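Local atomic coordinates of periplasmic protein-probably involved in high-affinity Fe2+ transport (Escherichia coli F11, PDB entry 5I0Y), a protein that binds copper(II) in the periplasm and probably takes part in high-affinity iron transport, for which its copper site is required. Residues Thr13-Leu19 with Ile49-Asn55; Thr69-Thr73 with Glu84-Met88; Ile116-Ser120 with Trp137-Phe141. The protein carries 1 engineered substitution. Where two conformers were deposited one is given. Numbering follows the deposited sequence.

Contact 1: residues Thr13-Leu19 with Ile49-Asn55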
ATOM      1  N   THR B  13      15.274   8.481  10.686  0.70 13.13           N
ATOM      2  CA  THR B  13      14.972   8.961   9.354  0.70 13.63           C
ATOM      3  C   THR B  13      16.031   8.438   8.411  0.70 13.35           C
ATOM      4  O   THR B  13      17.225   8.484   8.716  0.70 13.52           O
ATOM      5  CB  THR B  13      14.831  10.499   9.279  0.70 14.19           C
ATOM      6  OG1 THR B  13      14.320  10.862   7.987  0.70 14.86           O
ATOM      7  CG2 THR B  13      16.152  11.217   9.510  0.70 14.90           C
ATOM      8  N   MET B  14      15.580   7.911   7.279  1.00 13.65           N
ATOM      9  CA  MET B  14      16.449   7.336   6.267  1.00 14.27           C
ATOM     10  C   MET B  14      15.708   7.359   4.948  1.00 13.53           C
ATOM     11  O   MET B  14      14.518   7.034   4.901  1.00 12.53           O
ATOM     12  CB  MET B  14      16.808   5.889   6.629  1.00 15.77           C
ATOM     13  CG  MET B  14      17.698   5.191   5.620  1.00 18.32           C
ATOM     14  SD  MET B  14      19.290   6.012   5.525  1.00 21.58           S
ATOM     15  CE  MET B  14      19.886   5.422   3.944  1.00 22.58           C
ATOM     16  N   ASN B  15      16.389   7.768   3.879  1.00 13.12           N
ATOM     17  CA  ASN B  15      15.798   7.763   2.543  1.00 12.84           C
ATOM     18  C   ASN B  15      14.493   8.544   2.486  1.00 12.71           C
ATOM     19  O   ASN B  15      13.544   8.165   1.790  1.00 12.28           O
ATOM     20  CB  ASN B  15      15.614   6.334   2.029  1.00 13.09           C
ATOM     21  CG  ASN B  15      16.930   5.654   1.733  1.00 13.72           C
ATOM     22  OD1 ASN B  15      17.137   4.484   2.052  1.00 14.92           O
ATOM     23  ND2 ASN B  15      17.833   6.399   1.116  1.00 14.13           N
ATOM     24  N   GLU B  16      14.448   9.655   3.212  1.00 12.78           N
ATOM     25  CA  GLU B  16      13.299  10.552   3.189  1.00 12.93           C
ATOM     26  C   GLU B  16      12.025   9.885   3.706  1.00 11.89           C
ATOM     27  O   GLU B  16      10.899  10.190   3.276  1.00 11.47           O
ATOM     28  CB  GLU B  16      13.113  11.126   1.774  1.00 14.36           C
ATOM     29  CG  GLU B  16      14.201  12.124   1.377  1.00 17.98           C
ATOM     30  CD  GLU B  16      15.352  11.597   0.535  1.00 20.26           C
ATOM     31  OE1 GLU B  16      16.174  12.462   0.156  1.00 24.67           O
ATOM     32  OE2 GLU B  16      15.482  10.392   0.221  1.00 19.93           O
ATOM     33  N   MET B  17      12.233   8.997   4.671  1.00 11.32           N
ATOM     34  CA  MET B  17      11.149   8.328   5.418  1.00 11.00           C
ATOM     35  C   MET B  17      11.469   8.376   6.901  1.00 11.25           C
ATOM     36  O   MET B  17      12.646   8.402   7.268  1.00 11.67           O
ATOM     37  CB  MET B  17      11.013   6.855   5.010  1.00 10.81           C
ATOM     38  CG  MET B  17      10.651   6.626   3.544  1.00 10.61           C
ATOM     39  SD  MET B  17      10.744   4.885   3.104  1.00 10.57           S
ATOM     40  CE  MET B  17      12.513   4.638   3.150  1.00 10.88           C
ATOM     41  N   GLU B  18      10.439   8.375   7.738  0.70 10.54           N
ATOM     42  CA  GLU B  18      10.605   8.171   9.177  0.70 10.10           C
ATOM     43  C   GLU B  18      10.159   6.751   9.463  0.70 10.08           C
ATOM     44  O   GLU B  18       9.046   6.372   9.095  0.70  9.90           O
ATOM     45  CB  GLU B  18       9.795   9.178  10.003  0.70 10.15           C
ATOM     46  CG  GLU B  18      10.212   9.264  11.474  0.70 10.23           C
ATOM     47  CD  GLU B  18      11.607   9.843  11.683  0.70 10.34           C
ATOM     48  OE1 GLU B  18      12.145  10.484  10.766  0.70 10.38           O
ATOM     49  OE2 GLU B  18      12.165   9.663  12.798  0.70 10.51           O
ATOM     50  N   LEU B  19      11.041   5.974  10.092  1.00 10.40           N
ATOM     51  CA  LEU B  19      10.829   4.556  10.303  1.00 10.07           C
ATOM     52  C   LEU B  19      10.873   4.266  11.780  1.00  9.86           C
ATOM     53  O   LEU B  19      11.889   4.507  12.427  1.00  9.17           O
ATOM     54  CB  LEU B  19      11.895   3.737   9.580  1.00 10.37           C
ATOM     55  CG  LEU B  19      12.064   4.068   8.093  1.00 10.94           C
ATOM     56  CD1 LEU B  19      13.247   4.998   7.833  1.00 10.92           C
ATOM     57  CD2 LEU B  19      12.227   2.783   7.312  1.00 11.42           C
ATOM     58  N   ILE B  49       6.133   3.315   8.872  1.00  9.66           N
ATOM     59  CA  ILE B  49       6.986   3.949   7.861  1.00  9.70           C
ATOM     60  C   ILE B  49       6.193   4.946   7.020  1.00  9.93           C
ATOM     61  O   ILE B  49       5.237   4.586   6.335  1.00 10.37           O
ATOM     62  CB  ILE B  49       7.669   2.897   6.962  1.00  9.45           C
ATOM     63  CG1 ILE B  49       8.527   1.932   7.804  1.00 10.09           C
ATOM     64  CG2 ILE B  49       8.521   3.592   5.905  1.00  9.85           C
ATOM     65  CD1 ILE B  49       8.951   0.684   7.071  1.00 10.23           C
ATOM     66  N   HIS B  50       6.627   6.202   7.070  1.00  9.40           N
ATOM     67  CA  HIS B  50       5.959   7.293   6.338  1.00  9.70           C
ATOM     68  C   HIS B  50       6.954   8.236   5.741  1.00  9.58           C
ATOM     69  O   HIS B  50       8.054   8.383   6.270  1.00  9.95           O
ATOM     70  CB  HIS B  50       5.025   8.050   7.267  1.00 10.01           C
ATOM     71  CG  HIS B  50       3.980   7.162   7.861  1.00 10.74           C
ATOM     72  ND1 HIS B  50       4.221   6.365   8.928  1.00 11.46           N
ATOM     73  CD2 HIS B  50       2.669   6.932   7.480  1.00 10.94           C
ATOM     74  CE1 HIS B  50       3.107   5.662   9.206  1.00 11.40           C
ATOM     75  NE2 HIS B  50       2.169   5.988   8.307  1.00 10.92           N
ATOM     76  N   ALA B  51       6.606   8.863   4.623  1.00  9.58           N
ATOM     77  CA  ALA B  51       7.481   9.860   4.029  1.00 10.04           C
ATOM     78  C   ALA B  51       7.688  11.017   4.984  1.00 10.46           C
ATOM     79  O   ALA B  51       6.795  11.358   5.765  1.00 10.95           O
ATOM     80  CB  ALA B  51       6.882  10.395   2.739  1.00  9.62           C
ATOM     81  N   VAL B  52       8.865  11.632   4.898  1.00 10.78           N
ATOM     82  CA  VAL B  52       9.077  12.963   5.479  1.00 11.37           C
ATOM     83  C   VAL B  52       9.161  13.985   4.351  1.00 12.37           C
ATOM     84  O   VAL B  52       9.234  13.612   3.171  1.00 12.82           O
ATOM     85  CB  VAL B  52      10.299  13.022   6.435  1.00 11.46           C
ATOM     86  CG1 VAL B  52      10.043  12.168   7.682  1.00 11.78           C
ATOM     87  CG2 VAL B  52      11.585  12.636   5.727  1.00 12.00           C
ATOM     88  N   GLU B  53       9.108  15.266   4.707  0.50 12.83           N
ATOM     89  CA  GLU B  53       9.248  16.361   3.736  0.50 13.75           C
ATOM     90  C   GLU B  53      10.542  16.204   2.928  0.50 13.39           C
ATOM     91  O   GLU B  53      11.589  15.862   3.469  0.50 14.06           O
ATOM     92  CB  GLU B  53       9.219  17.716   4.459  0.50 14.69           C
ATOM     93  CG  GLU B  53       9.289  18.943   3.554  0.50 16.41           C
ATOM     94  CD  GLU B  53       7.951  19.326   2.951  0.50 17.60           C
ATOM     95  OE1 GLU B  53       6.912  18.835   3.440  0.50 18.85           O
ATOM     96  OE2 GLU B  53       7.938  20.119   1.979  0.50 18.53           O
ATOM     97  N   GLY B  54      10.444  16.448   1.623  1.00 13.53           N
ATOM     98  CA  GLY B  54      11.572  16.308   0.700  1.00 13.34           C
ATOM     99  C   GLY B  54      11.700  14.956   0.027  1.00 13.31           C
ATOM    100  O   GLY B  54      12.680  14.710  -0.681  1.00 14.31           O
ATOM    101  N   ASN B  55      10.728  14.066   0.244  1.00 12.76           N
ATOM    102  CA  ASN B  55      10.775  12.752  -0.376  1.00 12.21           C
ATOM    103  C   ASN B  55      10.823  12.897  -1.900  1.00 12.28           C
ATOM    104  O   ASN B  55      10.059  13.680  -2.476  1.00 13.25           O
ATOM    105  CB  ASN B  55       9.569  11.922   0.085  1.00 11.34           C
ATOM    106  CG  ASN B  55       9.629  10.490  -0.401  1.00 11.08           C
ATOM    107  OD1 ASN B  55       9.315  10.215  -1.561  1.00 10.68           O
ATOM    108  ND2 ASN B  55       9.997   9.563   0.489  1.00 10.89           N
TER
HETATM  109  O   HOH W   1      11.684   7.213  -0.192  1.00 11.27           O
HETATM  110  O   HOH W   2       6.532   6.592  10.532  1.00 15.77           O

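Contact 2: residues Thr69-Thr73 with Glu84-Met88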
ATOM      1  N   THR B  69       8.861  -4.488   1.215  1.00  9.65           N
ATOM      2  CA  THR B  69       9.095  -5.854   1.647  1.00 10.14           C
ATOM      3  C   THR B  69      10.014  -5.747   2.855  1.00  9.75           C
ATOM      4  O   THR B  69      11.105  -5.174   2.781  1.00 10.20           O
ATOM      5  CB  THR B  69       9.757  -6.652   0.530  1.00 10.66           C
ATOM      6  OG1 THR B  69       8.885  -6.609  -0.606  1.00 10.81           O
ATOM      7  CG2 THR B  69       9.978  -8.110   0.957  1.00 11.27           C
ATOM      8  N   ILE B  70       9.567  -6.306   3.966  1.00  9.82           N
ATOM      9  CA  ILE B  70      10.259  -6.109   5.232  1.00  9.99           C
ATOM     10  C   ILE B  70      10.334  -7.404   5.994  1.00 10.10           C
ATOM     11  O   ILE B  70       9.299  -8.062   6.233  1.00 10.44           O
ATOM     12  CB  ILE B  70       9.583  -5.038   6.117  1.00  9.99           C
ATOM     13  CG1 ILE B  70       9.371  -3.760   5.316  1.00  9.96           C
ATOM     14  CG2 ILE B  70      10.426  -4.767   7.366  1.00 10.84           C
ATOM     15  CD1 ILE B  70       8.588  -2.705   6.068  1.00 10.56           C
ATOM     16  N   SER B  71      11.558  -7.761   6.377  1.00 10.44           N
ATOM     17  CA  SER B  71      11.783  -8.860   7.309  1.00 11.41           C
ATOM     18  C   SER B  71      12.465  -8.302   8.557  1.00 11.18           C
ATOM     19  O   SER B  71      12.909  -7.158   8.567  1.00 11.45           O
ATOM     20  CB  SER B  71      12.589 -10.002   6.694  1.00 12.62           C
ATOM     21  OG  SER B  71      13.892  -9.588   6.370  1.00 14.45           O
ATOM     22  N   TYR B  72      12.497  -9.096   9.615  1.00 11.31           N
ATOM     23  CA  TYR B  72      13.103  -8.645  10.859  1.00 11.40           C
ATOM     24  C   TYR B  72      14.047  -9.691  11.438  1.00 11.51           C
ATOM     25  O   TYR B  72      13.903 -10.881  11.185  1.00 11.97           O
ATOM     26  CB  TYR B  72      12.013  -8.268  11.899  1.00 11.98           C
ATOM     27  CG  TYR B  72      11.249  -9.465  12.426  1.00 12.95           C
ATOM     28  CD1 TYR B  72      11.754 -10.227  13.485  1.00 13.06           C
ATOM     29  CD2 TYR B  72      10.050  -9.870  11.837  1.00 13.01           C
ATOM     30  CE1 TYR B  72      11.078 -11.332  13.969  1.00 14.48           C
ATOM     31  CE2 TYR B  72       9.363 -10.983  12.318  1.00 13.98           C
ATOM     32  CZ  TYR B  72       9.903 -11.713  13.371  1.00 14.73           C
ATOM     33  OH  TYR B  72       9.273 -12.828  13.880  1.00 16.49           O
ATOM     34  N   THR B  73      14.991  -9.212  12.243  1.00 11.13           N
ATOM     35  CA  THR B  73      15.842 -10.077  13.055  1.00 11.65           C
ATOM     36  C   THR B  73      15.762  -9.533  14.467  1.00 11.36           C
ATOM     37  O   THR B  73      16.146  -8.395  14.707  1.00 11.53           O
ATOM     38  CB  THR B  73      17.303 -10.068  12.569  1.00 12.06           C
ATOM     39  OG1 THR B  73      17.344 -10.472  11.197  1.00 12.90           O
ATOM     40  CG2 THR B  73      18.154 -11.032  13.410  1.00 12.90           C
ATOM     41  N   GLU B  84      13.970 -14.772  13.515  1.00 15.45           N
ATOM     42  CA  GLU B  84      13.831 -14.093  12.235  1.00 16.49           C
ATOM     43  C   GLU B  84      12.418 -14.319  11.728  1.00 15.32           C
ATOM     44  O   GLU B  84      11.799 -15.351  12.021  1.00 15.63           O
ATOM     45  CB  GLU B  84      14.823 -14.636  11.200  1.00 18.92           C
ATOM     46  CG  GLU B  84      16.157 -15.126  11.753  1.00 23.15           C
ATOM     47  CD  GLU B  84      17.351 -14.260  11.375  1.00 25.56           C
ATOM     48  OE1 GLU B  84      17.182 -13.154  10.808  1.00 28.05           O
ATOM     49  OE2 GLU B  84      18.486 -14.693  11.670  1.00 27.58           O
ATOM     50  N   GLY B  85      11.895 -13.355  10.978  1.00 13.85           N
ATOM     51  CA  GLY B  85      10.571 -13.507  10.383  1.00 13.88           C
ATOM     52  C   GLY B  85      10.305 -12.410   9.375  1.00 13.54           C
ATOM     53  O   GLY B  85      11.183 -11.607   9.058  1.00 13.21           O
ATOM     54  N   THR B  86       9.104 -12.424   8.809  1.00 13.61           N
ATOM     55  CA  THR B  86       8.716 -11.458   7.794  1.00 13.74           C
ATOM     56  C   THR B  86       7.454 -10.740   8.257  1.00 12.68           C
ATOM     57  O   THR B  86       6.652 -11.280   9.022  1.00 14.44           O
ATOM     58  CB  THR B  86       8.418 -12.150   6.457  1.00 14.55           C
ATOM     59  OG1 THR B  86       7.415 -13.148   6.688  1.00 16.55           O
ATOM     60  CG2 THR B  86       9.695 -12.797   5.901  1.00 15.73           C
ATOM     61  N   PHE B  87       7.312  -9.506   7.805  1.00 11.61           N
ATOM     62  CA  PHE B  87       6.075  -8.740   8.016  1.00 10.74           C
ATOM     63  C   PHE B  87       5.202  -8.834   6.781  1.00 10.91           C
ATOM     64  O   PHE B  87       5.676  -9.101   5.676  1.00 11.40           O
ATOM     65  CB  PHE B  87       6.357  -7.256   8.281  1.00 10.76           C
ATOM     66  CG  PHE B  87       7.034  -6.958   9.600  1.00 10.82           C
ATOM     67  CD1 PHE B  87       6.783  -7.710  10.746  1.00 11.36           C
ATOM     68  CD2 PHE B  87       7.872  -5.865   9.696  1.00 11.30           C
ATOM     69  CE1 PHE B  87       7.400  -7.392  11.944  1.00 11.53           C
ATOM     70  CE2 PHE B  87       8.495  -5.546  10.888  1.00 11.55           C
ATOM     71  CZ  PHE B  87       8.240  -6.300  12.018  1.00 11.63           C
ATOM     72  N   MET B  88       3.915  -8.619   6.998  1.00 10.85           N
ATOM     73  CA  MET B  88       2.939  -8.478   5.920  1.00 11.10           C
ATOM     74  C   MET B  88       2.431  -7.043   5.879  1.00  9.74           C
ATOM     75  O   MET B  88       2.376  -6.374   6.915  1.00  9.04           O
ATOM     76  CB  MET B  88       1.706  -9.322   6.243  1.00 13.82           C
ATOM     77  CG  MET B  88       1.940 -10.801   6.380  1.00 16.54           C
ATOM     78  SD  MET B  88       0.568 -11.491   7.321  1.00 22.80           S
ATOM     79  CE  MET B  88       1.139 -11.196   9.002  1.00 20.34           C
TER
HETATM   80  O   HOH W   3       7.347  -8.083   3.704  1.00 17.49           O
HETATM   81  O   HOH W   4      14.901 -12.025   8.591  1.00 26.66           O

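Contact 3: residues Ile116-Ser120 with Trp137-Phe141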
ATOM      1  N   ILE B 116      14.742  -3.788   4.825  1.00 10.36           N
ATOM      2  CA  ILE B 116      13.733  -3.134   3.978  1.00 10.84           C
ATOM      3  C   ILE B 116      14.140  -3.106   2.507  1.00 10.90           C
ATOM      4  O   ILE B 116      15.263  -2.719   2.161  1.00 11.44           O
ATOM      5  CB  ILE B 116      13.475  -1.712   4.498  1.00 11.26           C
ATOM      6  CG1 ILE B 116      13.072  -1.804   5.966  1.00 12.45           C
ATOM      7  CG2 ILE B 116      12.347  -1.036   3.717  1.00 11.46           C
ATOM      8  CD1 ILE B 116      12.918  -0.481   6.646  1.00 13.40           C
ATOM      9  N   GLU B 117      13.212  -3.504   1.643  1.00 11.00           N
ATOM     10  CA  GLU B 117      13.418  -3.444   0.199  1.00 11.26           C
ATOM     11  C   GLU B 117      12.361  -2.528  -0.406  1.00 10.70           C
ATOM     12  O   GLU B 117      11.231  -2.484   0.089  1.00 10.20           O
ATOM     13  CB  GLU B 117      13.323  -4.849  -0.408  1.00 12.74           C
ATOM     14  CG  GLU B 117      14.561  -5.679  -0.122  1.00 14.63           C
ATOM     15  CD  GLU B 117      14.335  -7.153  -0.364  1.00 16.38           C
ATOM     16  OE1 GLU B 117      13.406  -7.725   0.243  1.00 18.25           O
ATOM     17  OE2 GLU B 117      15.093  -7.757  -1.150  1.00 18.93           O
ATOM     18  N   PRO B 118      12.720  -1.783  -1.463  1.00 10.27           N
ATOM     19  CA  PRO B 118      11.853  -0.739  -1.998  1.00  9.97           C
ATOM     20  C   PRO B 118      10.636  -1.279  -2.760  1.00  9.94           C
ATOM     21  O   PRO B 118      10.569  -2.466  -3.080  1.00  9.87           O
ATOM     22  CB  PRO B 118      12.789   0.058  -2.925  1.00  9.81           C
ATOM     23  CG  PRO B 118      13.756  -0.981  -3.395  1.00 10.02           C
ATOM     24  CD  PRO B 118      14.007  -1.837  -2.188  1.00 10.63           C
ATOM     25  N   PRO B 119       9.684  -0.388  -3.054  1.00  9.91           N
ATOM     26  CA  PRO B 119       8.409  -0.786  -3.655  1.00 10.10           C
ATOM     27  C   PRO B 119       8.519  -1.489  -5.006  1.00 10.47           C
ATOM     28  O   PRO B 119       7.605  -2.225  -5.375  1.00  9.92           O
ATOM     29  CB  PRO B 119       7.660   0.542  -3.764  1.00 10.24           C
ATOM     30  CG  PRO B 119       8.191   1.335  -2.617  1.00 10.16           C
ATOM     31  CD  PRO B 119       9.656   1.025  -2.631  1.00  9.81           C
ATOM     32  N   SER B 120       9.626  -1.294  -5.723  1.00 10.86           N
ATOM     33  CA  SER B 120       9.834  -2.022  -6.969  1.00 12.02           C
ATOM     34  C   SER B 120       9.741  -3.533  -6.767  1.00 12.16           C
ATOM     35  O   SER B 120       9.257  -4.256  -7.640  1.00 13.89           O
ATOM     36  CB  SER B 120      11.186  -1.641  -7.578  1.00 12.56           C
ATOM     37  OG  SER B 120      12.211  -1.787  -6.622  1.00 12.93           O
ATOM     38  N   TRP B 137      14.611   4.575  -6.912  1.00 12.36           N
ATOM     39  CA  TRP B 137      14.522   3.984  -5.579  1.00 12.49           C
ATOM     40  C   TRP B 137      15.856   3.910  -4.928  1.00 12.52           C
ATOM     41  O   TRP B 137      16.875   3.676  -5.584  1.00 13.13           O
ATOM     42  CB  TRP B 137      13.908   2.592  -5.598  1.00 12.55           C
ATOM     43  CG  TRP B 137      12.482   2.586  -6.027  1.00 13.28           C
ATOM     44  CD1 TRP B 137      11.949   1.980  -7.157  1.00 13.33           C
ATOM     45  CD2 TRP B 137      11.353   3.224  -5.354  1.00 13.61           C
ATOM     46  NE1 TRP B 137      10.603   2.203  -7.232  1.00 13.55           N
ATOM     47  CE2 TRP B 137      10.176   2.929  -6.177  1.00 13.46           C
ATOM     48  CE3 TRP B 137      11.199   3.965  -4.188  1.00 13.58           C
ATOM     49  CZ2 TRP B 137       8.909   3.380  -5.833  1.00 14.11           C
ATOM     50  CZ3 TRP B 137       9.914   4.418  -3.857  1.00 14.22           C
ATOM     51  CH2 TRP B 137       8.802   4.131  -4.662  1.00 13.87           C
ATOM     52  N   TRP B 138      15.845   4.088  -3.615  1.00 12.13           N
ATOM     53  CA  TRP B 138      16.970   3.730  -2.769  1.00 12.10           C
ATOM     54  C   TRP B 138      17.222   2.246  -2.786  1.00 12.65           C
ATOM     55  O   TRP B 138      16.347   1.461  -3.165  1.00 12.51           O
ATOM     56  CB  TRP B 138      16.706   4.210  -1.351  1.00 11.86           C
ATOM     57  CG  TRP B 138      15.249   4.091  -0.931  1.00 11.34           C
ATOM     58  CD1 TRP B 138      14.265   5.073  -0.977  1.00 11.64           C
ATOM     59  CD2 TRP B 138      14.589   2.905  -0.396  1.00 10.79           C
ATOM     60  NE1 TRP B 138      13.067   4.587  -0.499  1.00 11.47           N
ATOM     61  CE2 TRP B 138      13.197   3.291  -0.143  1.00 10.82           C
ATOM     62  CE3 TRP B 138      15.001   1.617  -0.087  1.00 10.93           C
ATOM     63  CZ2 TRP B 138      12.281   2.395   0.388  1.00 10.89           C
ATOM     64  CZ3 TRP B 138      14.066   0.716   0.454  1.00 10.90           C
ATOM     65  CH2 TRP B 138      12.742   1.110   0.691  1.00 10.88           C
ATOM     66  N   LYS B 139      18.436   1.853  -2.404  1.00 13.03           N
ATOM     67  CA  LYS B 139      18.800   0.438  -2.328  1.00 13.74           C
ATOM     68  C   LYS B 139      18.312  -0.157  -1.014  1.00 12.90           C
ATOM     69  O   LYS B 139      18.100   0.582  -0.045  1.00 12.72           O
ATOM     70  CB  LYS B 139      20.322   0.262  -2.429  1.00 15.74           C
ATOM     71  CG  LYS B 139      20.902   0.572  -3.807  1.00 18.86           C
ATOM     72  CD  LYS B 139      22.421   0.467  -3.824  1.00 21.60           C
ATOM     73  CE  LYS B 139      23.010   1.065  -5.095  1.00 23.87           C
ATOM     74  NZ  LYS B 139      23.182   2.547  -5.007  1.00 25.37           N
ATOM     75  N   PRO B 140      18.138  -1.493  -0.972  1.00 12.58           N
ATOM     76  CA  PRO B 140      17.724  -2.141   0.274  1.00 12.58           C
ATOM     77  C   PRO B 140      18.630  -1.730   1.446  1.00 12.45           C
ATOM     78  O   PRO B 140      19.839  -1.503   1.270  1.00 12.40           O
ATOM     79  CB  PRO B 140      17.849  -3.642  -0.044  1.00 12.92           C
ATOM     80  CG  PRO B 140      17.682  -3.733  -1.530  1.00 13.13           C
ATOM     81  CD  PRO B 140      18.294  -2.469  -2.073  1.00 12.88           C
ATOM     82  N   PHE B 141      18.051  -1.609   2.629  1.00 11.53           N
ATOM     83  CA  PHE B 141      18.802  -1.158   3.793  1.00 12.10           C
ATOM     84  C   PHE B 141      18.192  -1.715   5.061  1.00 11.97           C
ATOM     85  O   PHE B 141      17.007  -2.143   5.090  1.00 11.38           O
ATOM     86  CB  PHE B 141      18.871   0.372   3.847  1.00 12.19           C
ATOM     87  CG  PHE B 141      17.541   1.043   4.150  1.00 12.31           C
ATOM     88  CD1 PHE B 141      17.254   1.503   5.432  1.00 13.45           C
ATOM     89  CD2 PHE B 141      16.588   1.240   3.144  1.00 12.47           C
ATOM     90  CE1 PHE B 141      16.039   2.111   5.720  1.00 12.91           C
ATOM     91  CE2 PHE B 141      15.368   1.858   3.434  1.00 12.84           C
ATOM     92  CZ  PHE B 141      15.103   2.296   4.720  1.00 12.96           C
TER

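Contact 1: residues Thr13-Leu19 with Ile49-Asn55
The Val52 side chain lies over the backbone beside the turn of a tight hairpin, its CG2 3.8 Å from Met17 N and 4.0 Å from Thr13 OG1, while its CG1 is 3.8 Å from Glu18 CB. The hairpin closes in a type I' turn from Met14 to Met17, where Asn15 and Glu16 both adopt left-handed backbone angles; Met14 N to Met17 O and Met17 N to Met14 O, each 3.0 Å, complete its ladder. One carbonyl then takes two donors: Glu16 O receives Val52 N and Asn55 ND2, each at 3.0 Å and nearly linear. Asn55 can reach because the chain folds back in a type II turn from Val52 to Asn55, with Gly54 at the position that favours positive phi. Asn55 ND2 also donates to a water that donates to Asn15 O, and Asn55 OD1 accepts from Asn57 N.

Beyond the turns, residues 17-19 and 49-51 pair antiparallel, their axes 161° apart. Glu18 and His50 form the hydrogen-bonded pair, with Glu18 N to His50 O at 2.8 Å and His50 N to Glu18 O at 3.2 Å; a second water joins Glu18 O to His50 ND1. Leu19 and Ile49 share the buried face, where Leu19 CD2 lies 3.8 Å from Ile49 CG1, and Met17 SD lies 3.8 Å from Ile49 CG2. A two-residue I' hairpin whose second strand pairs with a third is an antiparallel beta meander, here the 6-14, 17-24, 43-51 edge of the beta sandwich, consistent with the protein's place in the E-set clan.

Contact 2: residues Thr69-Thr73 with Glu84-Met88
Glu84 opens the pairing with its carboxylate, which accepts a hydrogen bond from the Thr73 hydroxyl (Thr73 OG1 to Glu84 OE1, 2.7 Å). Thr73 OG1 is also bonded to His115. The backbone of Glu84 adds a CA-H...O contact, with Glu84 CA 3.4 Å from Tyr72 O. Next, Gly85 forms the hydrogen-bonded pair with Tyr72: Tyr72 N to Gly85 O is 2.9 Å and Gly85 N to Tyr72 O is 3.2 Å. The Tyr72 ring, at chi1 near +70°, folds across the strand so that one face covers Gly85 CA. This is the aromatic rescue of a glycine in an antiparallel sheet, and it leaves no room for a beta carbon, which would fall 2.5 Å from Tyr72 OH; that hydroxyl bonds to Gln83.

Thr86 faces Ser71 in a non-hydrogen-bonded pair, the CA atoms of Thr86 and Ser71 only 4.0 Å apart. At Phe87 the ladder makes its last direct bond, Phe87 N to Ile70 O at 2.9 Å. A water then bridges Phe87 O (2.8 Å) and Ile70 N (2.9 Å), spanning a gap too wide for the two backbones to bond directly. The Phe87 ring packs with CD2 3.6 Å from Ile70 CG2 and CE1 3.6 Å from Tyr72 CD2, the two aromatic planes 29° apart but barely overlapping.

Thus the hairpin of strands 69-76 and 82-92 lies between strand 108-117, beside 69-76, and strand 95-102, beside 82-92, while Ile70 and Phe87 also pack against strand 43-51.

Contact 3: residues Ile116-Ser120 with Trp137-Phe141
Two tryptophan–proline pairs form the apolar centre, at the end of the beta sandwich where strand 108-117 runs out and strand 141-149 begins. Each proline makes a CH-pi contact over an indole face: Pro118 CB lies 3.7 Å from the centroid of the Trp138 six-membered ring, and Pro119 CD lies 3.6 Å from that of Trp137. Proline has no amide hydrogen to give to a sheet ladder, but its ring CH groups suit the electron-rich indole faces.

Ile116 extends the apolar patch, its CG2 3.7 Å from Trp138 CH2 and its CB over one face of the Phe141 ring. Met17 packs on both Trp138 and Phe141, tying this end to strand 17-24. Farther out, Ser120 CB lies 3.7 Å from Trp137 CD1, and Glu30 of the second subunit packs on both Ser120 and Trp137, so the contact reaches the dimer interface. Toward the surface Glu117 CG rests 3.9 Å from Pro140 CB.

The polar edge is a single antiparallel hydrogen-bonded pair, where strand 141-149 begins and strand 108-117 is ending: Phe141 N donates to Ile116 O at 3.0 Å, and Ile116 N donates to Phe141 O at 2.8 Å.

In the fold
Along the chain the three contacts come in series, yet in space they converge. Contact 1 lies about 13 Å from contact 3 and about 19 Å from contact 2, centre to centre; contacts 2 and 3 are about 14 Å apart. All reach one antiparallel sheet, in which strands 69-76 and 108-117 are neighbours, with Thr69 O and Glu117 N 2.9 Å apart, a probable hydrogen bond. Strands 43-51 and 69-76 are not, yet Ile49 CD1 meets Ile70 CD1 at 3.6 Å, consistent with a sandwich; Leu19 CD2 meets Ile116 CD1 at 3.4 Å. Pairings across 10 to 29 residues thus build a shared interior, in a protein whose copper is held by His44, Met90 and His97.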